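Local structure of ribokinase (Arabidopsis thaliana, 6ILT) at residues T255-T260 with S287-V292; G42-A47 with G294-M299; D259-A264 with F281-A286; A13-E18 with H97-L102. The protein catalyses the ATP- and magnesium-dependent phosphorylation of D-ribose at O-5, yielding D-ribose 5-phosphate for nucleotide and amino acid synthesis or the pentose phosphate pathway. All coordinates share one frame; numbering follows the deposited sequence.

Overall arrangement
Interactions 1 and 3 both pair helix 257-270 with helix 275-289, and their centres lie about 8 Å apart. Interaction 1 joins the ends of the two helices beside the ATP and a bound sodium ion; interaction 3 continues the same packing past the ribose of the ATP. Interaction 2, centred about 9 Å from interaction 1, brings helix 41-51 against the loop that completes the sodium site. Asp259, the predicted proton acceptor, ties these three together: its OD2 lies 3.1 Å from Asn44 ND2, a probable hydrogen bond. Interaction 4 lies in the smaller sheet, about 18 Å from interaction 1 between centres. It touches that contact through Tyr16 OH, 3.8 Å from Thr255 CG2.

Interaction 1: T255-T260 with S287-V292; sequences TGAGDT and SLCVQV. With NA (sodium ion), chain J; ATP (adenosine-5'-triphosphate), chain G.
Cys289 lays its sulfur over the backbone turn at Gly256 and Ala257. SG is 3.6 Å from Ala257 N and about as far from Gly256 C. SG stands anti to the backbone N (chi1 180°), which carries it away from its own helix and across to the start of helix 257-270. The hydroxyl of Thr260 comes in beside it, with OG1 3.4 Å from Cys289 SG. That hydroxyl donates to Gly256 O at 2.8 Å, from above the carbonyl plane. Thr260 N reaches the same oxygen, so two donors from one residue grip the carbonyl of the N-cap residue. Beyond the sulfur, the methyl of Ala257 meets Val290 CG1 at 3.8 Å. The same methyl also faces the ribose ring oxygen of the ATP.

Gly256 takes a positive phi (87°) as the chain turns into the helix, and its backbone lies directly against Cys289 SG. Gly258, also without a side chain, lies against the phosphates. Bare backbone thus faces the ATP at the first helical turn.

On the other side, both segments turn carbonyls to a sodium ion. Thr255 O binds it at 2.9 Å, Cys289 O at 2.7 Å and Val292 O at 2.8 Å. Asp253, Gly294 and Ser298 complete six ligands. The type I turn from Cys289 to Val292 brings two of these carbonyls to one ion. The ion occupies the predicted potassium site, next to the glycine-rich anion-hole motif at the helix N-terminus of PfkB-family kinases.

Interaction 2: G42-A47 with G294-M299; sequences GANQAA and GAIPSM. With NA (sodium ion), chain J.
Asn44 sets its amide against Ala295 and Ile296, where helix 41-51 meets the loop of the ribokinase monovalent-cation site. OD1 approaches the aliphatic branch of Ile296 and lies 3.2 Å from CG1. ND2 rests on the methyl of Ala295 at 3.7 Å. CG1 of Ile296 lies beside its backbone N (chi1 -68°), which points the branch CG1-CD1 at the helix. Its CG1 meets Ala47 CB at 4.0 Å, one helical turn beyond Asn44. Met299 packs beside Asn44. Its bent chain brings SD to 3.6 Å from Asn44 O, while CE lies near Asn44 CB. No hydrogen bond crosses between the segments, so packing alone joins them directly.

The second shell fixes the amide. Asn44 ND2 donates to Asp259 OD2, and neighbouring Gln45 NE2 donates to Asp259 OD1. Asn44, a predicted sugar-site residue, and its neighbour Gln45 thereby hold both oxygens of the predicted proton acceptor, which also forms a salt bridge with Lys41. Met299 touches Thr260 of the same helix as Asp259. Cys80 covers Ile296 and Ala47 from a further loop.

On its far side the loop 294-299 closes on a sodium ion. Ser298 N is bonded to Ala295 O, which folds the loop into a turn and brings two ligands round to the metal. Gly294 O binds the sodium at 2.6 Å and Ser298 OG binds it at 2.9 Å.

Interaction 3: D259-A264 with F281-A286; sequences DTFTAA and FAAAAA. With ATP (adenosine-5'-triphosphate), chain G.
Phe261 lays one face of its ring on the methyl of Ala282, a CH-pi contact. CB of Ala282 is 3.5 Å from the ring centroid and 11° off the normal. CG of Phe261 stands anti to the backbone N (chi1 -174°), and this swings the ring along the neighbouring helix. The same methyl also meets Phe261 O at 3.2 Å. Ala264 fills the next turn, with its CB 3.6 Å from Ala285 CB and close to Ala282. Thr260 CG2 adds to this dense patch by resting on Ala285 O. Small residues let the axes of the two segments, running roughly antiparallel at 147°, approach to 7.9 Å.

Packing is sparser at the two ends. Phe281 turns its ring edge to Ala264, with CD2 3.3 Å from Ala264 O in the ring plane. At the other end Ala286 CB meets Phe261 CB at 4.1 Å and turns to the ligand, 3.4 Å from O4' of the ATP. Val305 of helix 302-310 also touches Phe281, Ala284 and Ala285.

No hydrogen bond joins the two segments. The contact rests on apolar packing and on CH groups set against backbone carbonyls, and the Ala286 methyl forms part of the wall beside the ATP ribose.

Interaction 4: A13-E18 with H97-L102; sequences ADIYVE and HAVVML
Tyr16 and Val100 lie side by side at the apolar centre and point the same way from the sheet. Tyr16 CD1 is 3.4 Å from Val100 CB, and CE1 also runs along the valine. CG lies beside the backbone N of Tyr16 (chi1 -64°), which tips the ring toward the neighbouring strand. Leu102 CD1 follows at 4.2 Å from Tyr16 CD1. On the other face Val17 CG2 meets Met101 CG at 4.1 Å, next to Ile15 and Val99. There Ile15, Val99 and Met101 each pack on their own counterpart in the second subunit.

The backbones form a regular parallel ladder. Ile15 N donates to Ala98 O at 2.7 Å and Val17 N to Val100 O at 2.8 Å. Ala98, Val100 and Leu102 return bonds to Ala13, Ile15 and Val17. The two short strand segments cross at 20°.

Polar groups sit toward the ends. Asp14, a predicted sugar ligand, sets OD1 3.9 Å from Ala98 CB. His97 ND1 bonds to Thr95 O. Glu18 lies at the opposite end, beside Leu102. This strand pair is the middle of the small four-stranded sheet that, as in other ribokinases, serves as a lid over the sugar site and as the dimer interface.

Interaction 1: T255-T260 with S287-V292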
# COMPACT_ATOMS: atom_id res chain seq x y z
N THR B 255 3.56 16.56 -9.02
CA THR B 255 4.21 15.68 -8.05
C THR B 255 5.68 15.40 -8.41
O THR B 255 5.97 14.97 -9.52
CB THR B 255 3.47 14.33 -7.94
OG1 THR B 255 2.12 14.56 -7.51
CG2 THR B 255 4.17 13.41 -6.94
N GLY B 256 6.59 15.62 -7.47
CA GLY B 256 8.01 15.39 -7.73
C GLY B 256 8.74 16.58 -8.35
O GLY B 256 9.96 16.55 -8.50
N ALA B 257 8.01 17.63 -8.70
CA ALA B 257 8.60 18.81 -9.32
C ALA B 257 9.68 19.47 -8.46
O ALA B 257 10.79 19.73 -8.93
CB ALA B 257 7.53 19.83 -9.66
N GLY B 258 9.36 19.72 -7.19
CA GLY B 258 10.32 20.30 -6.27
C GLY B 258 11.56 19.43 -6.08
O GLY B 258 12.67 19.95 -6.00
N ASP B 259 11.37 18.12 -5.99
CA ASP B 259 12.49 17.17 -5.89
C ASP B 259 13.38 17.13 -7.13
O ASP B 259 14.61 17.13 -7.03
CB ASP B 259 11.96 15.77 -5.61
CG ASP B 259 11.28 15.68 -4.27
OD1 ASP B 259 11.73 16.39 -3.33
OD2 ASP B 259 10.29 14.91 -4.15
N THR B 260 12.76 17.08 -8.30
CA THR B 260 13.47 17.18 -9.56
C THR B 260 14.28 18.45 -9.59
O THR B 260 15.47 18.43 -9.92
CB THR B 260 12.51 17.20 -10.76
OG1 THR B 260 11.61 16.09 -10.67
CG2 THR B 260 13.26 17.15 -12.07
N SER B 287 10.31 21.58 -15.34
CA SER B 287 9.32 21.79 -16.39
C SER B 287 8.89 20.47 -17.03
O SER B 287 7.70 20.23 -17.26
CB SER B 287 9.84 22.74 -17.46
OG SER B 287 8.77 23.18 -18.28
N LEU B 288 9.86 19.59 -17.31
CA LEU B 288 9.56 18.31 -17.95
C LEU B 288 8.80 17.33 -17.04
O LEU B 288 7.84 16.68 -17.47
CB LEU B 288 10.84 17.66 -18.45
CG LEU B 288 11.44 18.45 -19.61
CD1 LEU B 288 12.81 17.88 -20.02
CD2 LEU B 288 10.46 18.43 -20.78
N CYS B 289 9.26 17.23 -15.80
CA CYS B 289 8.55 16.52 -14.73
C CYS B 289 7.03 16.76 -14.68
O CYS B 289 6.26 15.81 -14.57
CB CYS B 289 9.17 16.91 -13.39
SG CYS B 289 8.47 16.18 -11.92
N VAL B 290 6.59 18.01 -14.75
CA VAL B 290 5.16 18.28 -14.53
C VAL B 290 4.29 17.86 -15.72
O VAL B 290 3.06 18.03 -15.69
CB VAL B 290 4.89 19.80 -14.21
CG1 VAL B 290 5.60 20.24 -12.91
CG2 VAL B 290 5.28 20.70 -15.36
N GLN B 291 4.90 17.29 -16.76
CA GLN B 291 4.16 16.96 -17.97
C GLN B 291 3.88 15.46 -18.07
O GLN B 291 3.36 14.99 -19.08
CB GLN B 291 4.92 17.47 -19.21
CG GLN B 291 5.47 18.89 -18.98
CD GLN B 291 5.79 19.64 -20.25
OE1 GLN B 291 5.07 19.54 -21.24
NE2 GLN B 291 6.86 20.43 -20.22
N VAL B 292 4.23 14.72 -17.03
CA VAL B 292 4.01 13.28 -16.98
C VAL B 292 3.53 12.94 -15.58
O VAL B 292 3.94 13.59 -14.62
CB VAL B 292 5.29 12.48 -17.32
CG1 VAL B 292 5.09 11.00 -17.06
CG2 VAL B 292 5.70 12.73 -18.76
NA NA J . 5.24 14.70 -12.36
PG ATP G . 6.61 19.71 -4.06
O1G ATP G . 7.52 19.41 -2.96
O2G ATP G . 5.24 20.03 -3.61
O3G ATP G . 6.64 18.72 -5.13
PB ATP G . 7.69 22.39 -4.18
O1B ATP G . 8.83 22.14 -3.30
O2B ATP G . 6.55 23.15 -3.69
O3B ATP G . 7.13 21.03 -4.74
PA ATP G . 7.58 24.26 -6.36
O1A ATP G . 8.22 25.51 -5.95
O2A ATP G . 6.11 24.22 -6.30
O3A ATP G . 8.19 23.06 -5.52
O5' ATP G . 8.04 23.85 -7.81
C5' ATP G . 9.43 23.67 -8.06
C4' ATP G . 9.74 24.15 -9.46
O4' ATP G . 8.96 23.39 -10.40
C3' ATP G . 9.38 25.60 -9.78
O3' ATP G . 10.40 26.49 -9.36
C2' ATP G . 9.32 25.55 -11.30
O2' ATP G . 10.57 25.79 -11.91
C1' ATP G . 8.76 24.16 -11.56
N9 ATP G . 7.35 24.22 -11.83
C8 ATP G . 6.34 24.13 -10.96
N7 ATP G . 5.16 24.27 -11.51
C5 ATP G . 5.44 24.49 -12.84
C6 ATP G . 4.63 24.73 -13.96
N6 ATP G . 3.32 24.83 -13.90
N1 ATP G . 5.25 24.93 -15.14
C2 ATP G . 6.58 24.86 -15.19
N3 ATP G . 7.44 24.63 -14.21
C4 ATP G . 6.80 24.46 -13.05

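Interaction 2: G42-A47 with G294-M299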
# COMPACT_ATOMS: atom_id res chain seq x y z
N GLY B 42 13.72 11.50 -0.68
CA GLY B 42 15.09 11.05 -0.88
C GLY B 42 15.26 10.17 -2.12
O GLY B 42 16.20 10.35 -2.92
N ALA B 43 14.34 9.23 -2.28
CA ALA B 43 14.35 8.32 -3.43
C ALA B 43 14.10 9.09 -4.73
O ALA B 43 14.80 8.88 -5.74
CB ALA B 43 13.30 7.23 -3.24
N ASN B 44 13.13 10.00 -4.69
CA ASN B 44 12.87 10.90 -5.83
C ASN B 44 14.12 11.63 -6.24
O ASN B 44 14.46 11.68 -7.43
CB ASN B 44 11.77 11.92 -5.50
CG ASN B 44 10.38 11.29 -5.44
OD1 ASN B 44 10.20 10.13 -5.83
ND2 ASN B 44 9.40 12.06 -4.99
N GLN B 45 14.82 12.21 -5.25
CA GLN B 45 15.99 13.02 -5.58
C GLN B 45 17.12 12.14 -6.09
O GLN B 45 17.80 12.50 -7.04
CB GLN B 45 16.40 13.85 -4.36
CG GLN B 45 15.34 14.96 -4.09
CD GLN B 45 15.69 15.87 -2.91
OE1 GLN B 45 16.70 15.68 -2.23
NE2 GLN B 45 14.84 16.85 -2.67
N ALA B 46 17.30 10.98 -5.47
CA ALA B 46 18.28 10.01 -5.96
C ALA B 46 17.98 9.59 -7.41
O ALA B 46 18.86 9.61 -8.29
CB ALA B 46 18.31 8.80 -5.04
N ALA B 47 16.71 9.23 -7.67
CA ALA B 47 16.30 8.75 -8.98
C ALA B 47 16.51 9.83 -10.01
O ALA B 47 16.96 9.56 -11.13
CB ALA B 47 14.82 8.31 -8.96
N GLY B 294 3.08 10.97 -12.05
CA GLY B 294 4.03 10.29 -11.19
C GLY B 294 5.24 11.19 -10.93
O GLY B 294 5.47 12.16 -11.65
N ALA B 295 6.01 10.86 -9.90
CA ALA B 295 7.24 11.59 -9.63
C ALA B 295 8.38 10.93 -10.37
O ALA B 295 8.85 11.43 -11.38
CB ALA B 295 7.52 11.66 -8.14
N ILE B 296 8.83 9.79 -9.85
CA ILE B 296 9.95 9.09 -10.47
C ILE B 296 9.71 8.75 -11.95
O ILE B 296 10.63 8.86 -12.76
CB ILE B 296 10.28 7.82 -9.65
CG1 ILE B 296 10.85 8.25 -8.30
CG2 ILE B 296 11.22 6.91 -10.44
CD1 ILE B 296 11.17 7.14 -7.33
N PRO B 297 8.49 8.35 -12.33
CA PRO B 297 8.28 8.12 -13.77
C PRO B 297 8.41 9.37 -14.66
O PRO B 297 8.80 9.23 -15.82
CB PRO B 297 6.84 7.59 -13.82
CG PRO B 297 6.66 6.90 -12.51
CD PRO B 297 7.38 7.79 -11.53
N SER B 298 8.12 10.55 -14.14
CA SER B 298 8.20 11.75 -14.98
C SER B 298 9.62 12.33 -15.11
O SER B 298 9.80 13.33 -15.81
CB SER B 298 7.24 12.82 -14.45
OG SER B 298 7.67 13.38 -13.22
N MET B 299 10.62 11.73 -14.46
CA MET B 299 11.93 12.39 -14.39
C MET B 299 12.70 12.33 -15.70
O MET B 299 12.93 11.27 -16.26
CB MET B 299 12.78 11.83 -13.26
CG MET B 299 12.76 12.75 -12.04
SD MET B 299 12.66 11.78 -10.55
CE MET B 299 11.57 12.78 -9.52
NA NA J . 5.24 14.70 -12.36

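Interaction 3: D259-A264 with F281-A286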
# COMPACT_ATOMS: atom_id res chain seq x y z
N ASP B 259 11.37 18.12 -5.99
CA ASP B 259 12.49 17.17 -5.89
C ASP B 259 13.38 17.13 -7.13
O ASP B 259 14.61 17.13 -7.03
CB ASP B 259 11.96 15.77 -5.61
CG ASP B 259 11.28 15.68 -4.27
OD1 ASP B 259 11.73 16.39 -3.33
OD2 ASP B 259 10.29 14.91 -4.15
N THR B 260 12.76 17.08 -8.30
CA THR B 260 13.47 17.18 -9.56
C THR B 260 14.28 18.45 -9.59
O THR B 260 15.47 18.43 -9.92
CB THR B 260 12.51 17.20 -10.76
OG1 THR B 260 11.61 16.09 -10.67
CG2 THR B 260 13.26 17.15 -12.07
N PHE B 261 13.63 19.58 -9.27
CA PHE B 261 14.31 20.89 -9.30
C PHE B 261 15.58 20.88 -8.44
O PHE B 261 16.65 21.30 -8.89
CB PHE B 261 13.37 22.00 -8.80
CG PHE B 261 13.97 23.40 -8.96
CD1 PHE B 261 14.77 23.95 -7.97
CD2 PHE B 261 13.72 24.16 -10.11
CE1 PHE B 261 15.32 25.23 -8.11
CE2 PHE B 261 14.27 25.46 -10.26
CZ PHE B 261 15.07 25.99 -9.26
N THR B 262 15.46 20.39 -7.22
CA THR B 262 16.56 20.43 -6.26
C THR B 262 17.67 19.49 -6.67
O THR B 262 18.83 19.86 -6.61
CB THR B 262 16.10 20.05 -4.82
OG1 THR B 262 14.99 20.87 -4.43
CG2 THR B 262 17.22 20.25 -3.82
N ALA B 263 17.32 18.28 -7.08
CA ALA B 263 18.34 17.31 -7.48
C ALA B 263 19.03 17.75 -8.77
O ALA B 263 20.26 17.64 -8.89
CB ALA B 263 17.74 15.96 -7.65
N ALA B 264 18.25 18.24 -9.72
CA ALA B 264 18.79 18.79 -10.97
C ALA B 264 19.72 19.98 -10.69
O ALA B 264 20.77 20.13 -11.32
CB ALA B 264 17.64 19.22 -11.91
N PHE B 281 18.89 25.00 -15.57
CA PHE B 281 18.88 23.58 -15.81
C PHE B 281 17.87 22.95 -14.83
O PHE B 281 17.11 22.07 -15.22
CB PHE B 281 20.30 23.03 -15.65
CG PHE B 281 20.41 21.53 -15.73
CD1 PHE B 281 20.54 20.90 -16.95
CD2 PHE B 281 20.46 20.78 -14.58
CE1 PHE B 281 20.67 19.51 -17.03
CE2 PHE B 281 20.60 19.39 -14.63
CZ PHE B 281 20.70 18.75 -15.87
N ALA B 282 17.82 23.45 -13.59
CA ALA B 282 16.83 22.97 -12.62
C ALA B 282 15.42 23.34 -13.07
O ALA B 282 14.50 22.52 -12.96
CB ALA B 282 17.10 23.52 -11.21
N ALA B 283 15.23 24.56 -13.60
CA ALA B 283 13.90 24.97 -14.06
C ALA B 283 13.42 24.11 -15.25
O ALA B 283 12.25 23.75 -15.35
CB ALA B 283 13.90 26.44 -14.44
N ALA B 284 14.34 23.78 -16.15
CA ALA B 284 14.04 22.99 -17.32
C ALA B 284 13.66 21.57 -16.91
O ALA B 284 12.66 21.04 -17.39
CB ALA B 284 15.23 22.98 -18.28
N ALA B 285 14.44 20.96 -16.00
CA ALA B 285 14.12 19.61 -15.55
C ALA B 285 12.77 19.56 -14.86
O ALA B 285 11.97 18.64 -15.10
CB ALA B 285 15.21 19.08 -14.62
N ALA B 286 12.49 20.54 -14.01
CA ALA B 286 11.21 20.54 -13.32
C ALA B 286 10.06 20.77 -14.32
O ALA B 286 8.98 20.22 -14.15
CB ALA B 286 11.19 21.61 -12.23
PG ATP G . 6.61 19.71 -4.06
O1G ATP G . 7.52 19.41 -2.96
O2G ATP G . 5.24 20.03 -3.61
O3G ATP G . 6.64 18.72 -5.13
PB ATP G . 7.69 22.39 -4.18
O1B ATP G . 8.83 22.14 -3.30
O2B ATP G . 6.55 23.15 -3.69
O3B ATP G . 7.13 21.03 -4.74
PA ATP G . 7.58 24.26 -6.36
O1A ATP G . 8.22 25.51 -5.95
O2A ATP G . 6.11 24.22 -6.30
O3A ATP G . 8.19 23.06 -5.52
O5' ATP G . 8.04 23.85 -7.81
C5' ATP G . 9.43 23.67 -8.06
C4' ATP G . 9.74 24.15 -9.46
O4' ATP G . 8.96 23.39 -10.40
C3' ATP G . 9.38 25.60 -9.78
O3' ATP G . 10.40 26.49 -9.36
C2' ATP G . 9.32 25.55 -11.30
O2' ATP G . 10.57 25.79 -11.91
C1' ATP G . 8.76 24.16 -11.56
N9 ATP G . 7.35 24.22 -11.83
C8 ATP G . 6.34 24.13 -10.96
N7 ATP G . 5.16 24.27 -11.51
C5 ATP G . 5.44 24.49 -12.84
C6 ATP G . 4.63 24.73 -13.96
N6 ATP G . 3.32 24.83 -13.90
N1 ATP G . 5.25 24.93 -15.14
C2 ATP G . 6.58 24.86 -15.19
N3 ATP G . 7.44 24.63 -14.21
C4 ATP G . 6.80 24.46 -13.05

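Interaction 4: A13-E18 with H97-L102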
# COMPACT_ATOMS: atom_id res chain seq x y z
N ALA B 13 6.58 4.01 0.01
CA ALA B 13 5.54 3.61 -0.92
C ALA B 13 4.44 4.67 -0.85
O ALA B 13 3.88 4.94 0.22
CB ALA B 13 4.99 2.23 -0.59
N ASP B 14 4.16 5.30 -1.98
CA ASP B 14 3.08 6.26 -2.05
C ASP B 14 1.80 5.58 -2.52
O ASP B 14 1.71 5.18 -3.68
CB ASP B 14 3.44 7.42 -3.00
CG ASP B 14 4.52 8.35 -2.43
OD1 ASP B 14 4.63 8.44 -1.18
OD2 ASP B 14 5.24 8.99 -3.24
N ILE B 15 0.83 5.45 -1.61
CA ILE B 15 -0.45 4.78 -1.87
C ILE B 15 -1.55 5.77 -2.18
O ILE B 15 -2.13 6.35 -1.27
CB ILE B 15 -0.93 3.95 -0.66
CG1 ILE B 15 0.23 3.24 0.03
CG2 ILE B 15 -2.01 2.97 -1.08
CD1 ILE B 15 0.91 2.30 -0.85
N TYR B 16 -1.86 5.95 -3.46
CA TYR B 16 -2.85 6.94 -3.87
C TYR B 16 -4.19 6.28 -4.08
O TYR B 16 -4.26 5.31 -4.81
CB TYR B 16 -2.44 7.63 -5.17
CG TYR B 16 -1.19 8.45 -5.10
CD1 TYR B 16 -1.25 9.81 -4.80
CD2 TYR B 16 0.05 7.90 -5.37
CE1 TYR B 16 -0.12 10.57 -4.74
CE2 TYR B 16 1.21 8.66 -5.32
CZ TYR B 16 1.12 10.00 -5.00
OH TYR B 16 2.26 10.78 -4.93
N VAL B 17 -5.25 6.82 -3.46
CA VAL B 17 -6.60 6.32 -3.73
C VAL B 17 -7.54 7.48 -4.12
O VAL B 17 -7.48 8.56 -3.53
CB VAL B 17 -7.17 5.55 -2.52
CG1 VAL B 17 -6.17 4.50 -2.07
CG2 VAL B 17 -7.49 6.49 -1.35
N GLU B 18 -8.37 7.27 -5.13
CA GLU B 18 -9.33 8.29 -5.55
C GLU B 18 -10.70 8.02 -4.95
O GLU B 18 -11.33 7.01 -5.26
CB GLU B 18 -9.43 8.35 -7.07
CG GLU B 18 -8.09 8.55 -7.76
CD GLU B 18 -8.21 8.71 -9.28
OE1 GLU B 18 -9.33 8.56 -9.81
OE2 GLU B 18 -7.18 8.99 -9.93
N HIS B 97 5.54 4.54 4.35
CA HIS B 97 4.57 4.71 3.30
C HIS B 97 3.62 5.83 3.63
O HIS B 97 3.55 6.31 4.77
CB HIS B 97 3.82 3.39 2.99
CG HIS B 97 3.32 2.64 4.19
ND1 HIS B 97 4.14 1.84 4.95
CD2 HIS B 97 2.08 2.53 4.72
CE1 HIS B 97 3.43 1.29 5.93
NE2 HIS B 97 2.18 1.70 5.81
N ALA B 98 2.91 6.26 2.60
CA ALA B 98 2.00 7.38 2.71
C ALA B 98 0.70 7.07 1.97
O ALA B 98 0.72 6.70 0.80
CB ALA B 98 2.63 8.65 2.15
N VAL B 99 -0.42 7.21 2.65
CA VAL B 99 -1.70 7.06 2.01
C VAL B 99 -2.19 8.42 1.54
O VAL B 99 -2.54 9.29 2.35
CB VAL B 99 -2.72 6.40 2.95
CG1 VAL B 99 -4.07 6.33 2.29
CG2 VAL B 99 -2.23 5.02 3.33
N VAL B 100 -2.19 8.62 0.22
CA VAL B 100 -2.70 9.85 -0.36
C VAL B 100 -4.13 9.70 -0.88
O VAL B 100 -4.39 8.97 -1.85
CB VAL B 100 -1.81 10.34 -1.50
CG1 VAL B 100 -2.31 11.67 -2.00
CG2 VAL B 100 -0.36 10.45 -1.03
N MET B 101 -5.06 10.40 -0.23
CA MET B 101 -6.47 10.40 -0.60
C MET B 101 -6.89 11.59 -1.47
O MET B 101 -7.20 12.67 -0.96
CB MET B 101 -7.32 10.39 0.66
CG MET B 101 -6.91 9.27 1.56
SD MET B 101 -7.85 9.22 3.06
CE MET B 101 -7.11 7.78 3.83
N LEU B 102 -6.90 11.37 -2.78
CA LEU B 102 -7.32 12.38 -3.74
C LEU B 102 -8.85 12.49 -3.79
O LEU B 102 -9.51 11.64 -4.39
CB LEU B 102 -6.76 12.06 -5.13
CG LEU B 102 -5.25 11.79 -5.11
CD1 LEU B 102 -4.70 11.50 -6.49
CD2 LEU B 102 -4.53 12.98 -4.50